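Local coordinates for protein mannan endo-1,6-alpha-mannosidase (Chaetomium thermophilum, PDB 6RY0) that probably hydrolyses or transfers alpha-1,6-linked mannan chains as a family 76 glycosidase, thought to join GPI-anchored glycoproteins to the fungal cell wall, at residues Lys194-Ala207 / Trp221-Tyr234. Residues are numbered along the deposited sequence; the frame is centred on the assembly and turned at random. Where two conformers were deposited one is given.
Sequences KNTIANACFFDLGA and WAEKIFDWLYAVGY
Lys194 NZ is gripped by Asp173 OD1 in a salt bridge and by the carbonyls of Thr175 and Gly178, while Lys194 CB rests 4.2 Å from Trp228 CH2. Asn199 meets the same indole with its amide: ND2 gives a nearly straight 2.9 Å bond to Asn195 O, and OD1 accepts from Leu180 N. Asn199 CG stands beside the backbone N (chi1 -73°), which brings the amide across the ring. ND2 comes 3.6 Å from Trp228 CZ3, and the two planes lie 37° apart. An alanine here would probably leave Asn195 O and Leu180 N without their mate and open a gap beside Trp228. Tyr234 OH gives a weak bond of 2.7 Å to Lys194 O, just beyond the Schellman motif at Gly233 that follows helix 216-231. Further along, Ile225 packs CG2 against Asn199 O and CG1 against Phe202 CD2. The Phe202 ring turns its edge to the face of Trp221 in an offset edge-to-face pair, planes at 70°. Phe203 lies alongside Phe226, whose CD2 sits over one face of its ring, while Ala222 O meets Phe203 CD1 at the edge, 3.2 Å away. Helices 196-213 and 216-231 form an antiparallel hairpin of the helical family 76 fold, and the axes of 196-207 and 221-231 come within 8.4 Å; helix 155-167 covers Phe202 and Trp221, helices 127-142 and 261-278 flank helix 196-213, and strand 193-195 pairs with strand 245-247.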
# COMPACT_ATOMS: atom_id res chain seq x y z
N LYS A 194 7.26 16.38 -7.23
CA LYS A 194 5.85 16.10 -6.99
C LYS A 194 5.54 14.80 -7.71
O LYS A 194 5.54 14.74 -8.93
CB LYS A 194 4.96 17.24 -7.46
CG LYS A 194 5.04 18.48 -6.57
CD LYS A 194 4.03 19.55 -6.84
CE LYS A 194 4.00 20.52 -5.68
NZ LYS A 194 2.92 21.55 -5.81
N ASN A 195 5.36 13.74 -6.94
CA ASN A 195 5.28 12.44 -7.52
C ASN A 195 3.91 11.81 -7.37
O ASN A 195 3.07 12.20 -6.56
CB ASN A 195 6.38 11.54 -7.04
CG ASN A 195 6.39 11.30 -5.57
OD1 ASN A 195 5.60 11.85 -4.80
ND2 ASN A 195 7.30 10.45 -5.16
N THR A 196 3.67 10.82 -8.22
CA THR A 196 2.41 10.14 -8.20
C THR A 196 2.12 9.50 -6.86
O THR A 196 1.01 9.65 -6.35
CB THR A 196 2.33 9.13 -9.33
OG1 THR A 196 2.50 9.88 -10.53
CG2 THR A 196 1.03 8.38 -9.31
N ILE A 197 3.08 8.77 -6.29
CA ILE A 197 2.74 7.94 -5.15
C ILE A 197 2.26 8.79 -3.95
O ILE A 197 1.32 8.39 -3.25
CB ILE A 197 3.86 6.96 -4.77
CG1 ILE A 197 3.39 5.99 -3.68
CG2 ILE A 197 5.16 7.69 -4.35
CD1 ILE A 197 2.31 5.12 -4.09
N ALA A 198 2.89 9.94 -3.68
CA ALA A 198 2.42 10.76 -2.57
C ALA A 198 0.96 11.15 -2.76
O ALA A 198 0.13 11.10 -1.86
CB ALA A 198 3.28 12.04 -2.47
N ASN A 199 0.66 11.58 -3.98
CA ASN A 199 -0.68 12.02 -4.32
C ASN A 199 -1.66 10.87 -4.35
O ASN A 199 -2.81 11.02 -3.94
CB ASN A 199 -0.60 12.81 -5.64
CG ASN A 199 0.02 14.14 -5.41
OD1 ASN A 199 -0.66 15.04 -4.88
ND2 ASN A 199 1.31 14.29 -5.71
N ALA A 200 -1.23 9.70 -4.84
CA ALA A 200 -2.07 8.51 -4.86
C ALA A 200 -2.43 8.05 -3.45
O ALA A 200 -3.55 7.63 -3.23
CB ALA A 200 -1.37 7.41 -5.63
N CYS A 201 -1.49 8.12 -2.52
CA CYS A 201 -1.80 7.74 -1.14
C CYS A 201 -2.86 8.69 -0.57
O CYS A 201 -3.80 8.25 0.09
CB CYS A 201 -0.54 7.79 -0.26
SG CYS A 201 0.69 6.50 -0.58
N PHE A 202 -2.68 9.98 -0.78
CA PHE A 202 -3.65 10.96 -0.26
C PHE A 202 -5.02 10.78 -0.90
O PHE A 202 -6.05 10.83 -0.23
CB PHE A 202 -3.05 12.36 -0.43
CG PHE A 202 -3.94 13.48 0.03
CD1 PHE A 202 -4.45 13.53 1.31
CD2 PHE A 202 -4.23 14.53 -0.81
CE1 PHE A 202 -5.22 14.59 1.75
CE2 PHE A 202 -5.00 15.59 -0.36
CZ PHE A 202 -5.52 15.62 0.88
N PHE A 203 -5.04 10.54 -2.23
CA PHE A 203 -6.25 10.25 -2.96
C PHE A 203 -6.95 9.02 -2.39
O PHE A 203 -8.14 9.04 -2.11
CB PHE A 203 -5.89 10.03 -4.43
CG PHE A 203 -7.00 9.41 -5.24
CD1 PHE A 203 -8.20 10.08 -5.43
CD2 PHE A 203 -6.86 8.17 -5.82
CE1 PHE A 203 -9.23 9.51 -6.13
CE2 PHE A 203 -7.88 7.58 -6.55
CZ PHE A 203 -9.07 8.25 -6.69
N ASP A 204 -6.20 7.92 -2.27
CA ASP A 204 -6.78 6.68 -1.80
C ASP A 204 -7.35 6.83 -0.40
O ASP A 204 -8.44 6.36 -0.10
CB ASP A 204 -5.67 5.59 -1.82
CG ASP A 204 -6.20 4.21 -1.53
OD1 ASP A 204 -6.99 3.73 -2.38
OD2 ASP A 204 -5.79 3.61 -0.50
N LEU A 205 -6.61 7.48 0.50
CA LEU A 205 -7.11 7.73 1.86
C LEU A 205 -8.37 8.54 1.84
O LEU A 205 -9.31 8.26 2.59
CB LEU A 205 -6.09 8.48 2.72
CG LEU A 205 -5.00 7.58 3.26
CD1 LEU A 205 -3.89 8.37 3.90
CD2 LEU A 205 -5.53 6.55 4.26
N GLY A 206 -8.41 9.59 1.02
CA GLY A 206 -9.61 10.41 0.94
C GLY A 206 -10.82 9.62 0.46
O GLY A 206 -11.91 9.71 1.02
N ALA A 207 -10.63 8.82 -0.58
CA ALA A 207 -11.73 8.03 -1.13
C ALA A 207 -12.25 7.03 -0.09
O ALA A 207 -13.45 6.83 0.06
CB ALA A 207 -11.26 7.34 -2.37
N TRP A 221 -11.90 16.35 -1.76
CA TRP A 221 -10.44 16.36 -1.84
C TRP A 221 -9.91 15.26 -2.76
O TRP A 221 -8.98 15.49 -3.55
CB TRP A 221 -9.82 16.24 -0.46
CG TRP A 221 -9.59 17.51 0.25
CD1 TRP A 221 -10.34 18.05 1.28
CD2 TRP A 221 -8.48 18.37 0.09
NE1 TRP A 221 -9.74 19.18 1.76
CE2 TRP A 221 -8.58 19.39 1.07
CE3 TRP A 221 -7.39 18.35 -0.76
CZ2 TRP A 221 -7.61 20.37 1.21
CZ3 TRP A 221 -6.45 19.33 -0.64
CH2 TRP A 221 -6.57 20.33 0.33
N ALA A 222 -10.47 14.06 -2.63
CA ALA A 222 -10.00 12.96 -3.49
C ALA A 222 -10.20 13.31 -4.95
O ALA A 222 -9.32 13.09 -5.78
CB ALA A 222 -10.72 11.70 -3.10
N GLU A 223 -11.38 13.85 -5.29
CA GLU A 223 -11.70 14.30 -6.66
C GLU A 223 -10.63 15.30 -7.12
O GLU A 223 -10.12 15.24 -8.24
CB GLU A 223 -13.12 14.94 -6.76
CG GLU A 223 -14.43 14.10 -6.40
CD GLU A 223 -15.21 13.49 -7.61
OE1 GLU A 223 -14.66 13.61 -8.74
OE2 GLU A 223 -16.34 12.86 -7.44
N LYS A 224 -10.35 16.29 -6.27
CA LYS A 224 -9.43 17.35 -6.62
C LYS A 224 -8.05 16.78 -6.93
O LYS A 224 -7.39 17.18 -7.91
CB LYS A 224 -9.36 18.35 -5.46
CG LYS A 224 -8.45 19.53 -5.67
CD LYS A 224 -8.51 20.44 -4.44
CE LYS A 224 -8.40 21.93 -4.74
NZ LYS A 224 -7.07 22.20 -5.23
N ILE A 225 -7.57 15.87 -6.08
CA ILE A 225 -6.22 15.34 -6.28
C ILE A 225 -6.15 14.44 -7.50
O ILE A 225 -5.17 14.49 -8.27
CB ILE A 225 -5.74 14.60 -5.03
CG1 ILE A 225 -5.62 15.53 -3.86
CG2 ILE A 225 -4.48 13.78 -5.29
CD1 ILE A 225 -4.48 16.50 -3.99
N PHE A 226 -7.17 13.63 -7.74
CA PHE A 226 -7.21 12.81 -8.95
C PHE A 226 -7.19 13.69 -10.19
O PHE A 226 -6.46 13.44 -11.15
CB PHE A 226 -8.44 11.92 -8.95
CG PHE A 226 -8.38 10.88 -10.03
CD1 PHE A 226 -8.80 11.17 -11.31
CD2 PHE A 226 -7.89 9.59 -9.76
CE1 PHE A 226 -8.72 10.18 -12.30
CE2 PHE A 226 -7.81 8.63 -10.73
CZ PHE A 226 -8.22 8.94 -11.98
N ASP A 227 -8.01 14.75 -10.17
CA ASP A 227 -8.08 15.62 -11.31
C ASP A 227 -6.75 16.33 -11.56
O ASP A 227 -6.39 16.59 -12.71
CB ASP A 227 -9.23 16.59 -11.16
CG ASP A 227 -10.60 15.92 -11.35
OD1 ASP A 227 -10.68 14.73 -11.75
OD2 ASP A 227 -11.60 16.58 -11.05
N TRP A 228 -6.01 16.61 -10.49
CA TRP A 228 -4.68 17.17 -10.62
C TRP A 228 -3.71 16.18 -11.27
O TRP A 228 -2.97 16.51 -12.18
CB TRP A 228 -4.16 17.65 -9.25
CG TRP A 228 -2.79 18.23 -9.36
CD1 TRP A 228 -2.48 19.52 -9.72
CD2 TRP A 228 -1.54 17.54 -9.20
NE1 TRP A 228 -1.12 19.66 -9.79
CE2 TRP A 228 -0.51 18.47 -9.49
CE3 TRP A 228 -1.18 16.24 -8.83
CZ2 TRP A 228 0.82 18.14 -9.44
CZ3 TRP A 228 0.16 15.91 -8.76
CH2 TRP A 228 1.13 16.85 -9.08
N LEU A 229 -3.72 14.93 -10.79
CA LEU A 229 -2.89 13.89 -11.37
C LEU A 229 -3.16 13.72 -12.87
O LEU A 229 -2.25 13.45 -13.66
CB LEU A 229 -3.12 12.57 -10.65
CG LEU A 229 -2.41 12.44 -9.30
CD1 LEU A 229 -2.93 11.21 -8.56
CD2 LEU A 229 -0.90 12.36 -9.47
N TYR A 230 -4.43 13.82 -13.23
CA TYR A 230 -4.80 13.72 -14.65
C TYR A 230 -4.30 14.97 -15.38
O TYR A 230 -3.64 14.85 -16.41
CB TYR A 230 -6.32 13.54 -14.80
CG TYR A 230 -6.71 13.16 -16.21
CD1 TYR A 230 -6.54 11.86 -16.65
CD2 TYR A 230 -7.23 14.09 -17.07
CE1 TYR A 230 -6.86 11.49 -17.94
CE2 TYR A 230 -7.57 13.71 -18.38
CZ TYR A 230 -7.38 12.42 -18.79
OH TYR A 230 -7.68 12.01 -20.07
N ALA A 231 -4.59 16.16 -14.86
CA ALA A 231 -4.20 17.38 -15.55
C ALA A 231 -2.69 17.48 -15.77
O ALA A 231 -2.26 17.82 -16.87
CB ALA A 231 -4.70 18.60 -14.76
N VAL A 232 -1.89 17.19 -14.75
CA VAL A 232 -0.44 17.31 -14.85
C VAL A 232 0.12 16.24 -15.80
O VAL A 232 1.26 16.33 -16.23
CB VAL A 232 0.22 17.22 -13.45
CG1 VAL A 232 0.13 15.83 -12.87
CG2 VAL A 232 1.64 17.73 -13.44
N GLY A 233 -0.67 15.22 -16.15
CA GLY A 233 -0.26 14.24 -17.13
C GLY A 233 0.52 13.08 -16.55
O GLY A 233 1.09 12.30 -17.30
N TYR A 234 0.48 12.91 -15.23
CA TYR A 234 1.02 11.70 -14.63
C TYR A 234 0.15 10.50 -14.99
O TYR A 234 0.66 9.38 -15.03
CB TYR A 234 1.22 11.82 -13.13
CG TYR A 234 2.20 12.87 -12.66
CD1 TYR A 234 2.99 13.63 -13.52
CD2 TYR A 234 2.28 13.14 -11.32
CE1 TYR A 234 3.82 14.61 -13.03
CE2 TYR A 234 3.10 14.13 -10.82
CZ TYR A 234 3.88 14.88 -11.68
OH TYR A 234 4.67 15.93 -11.24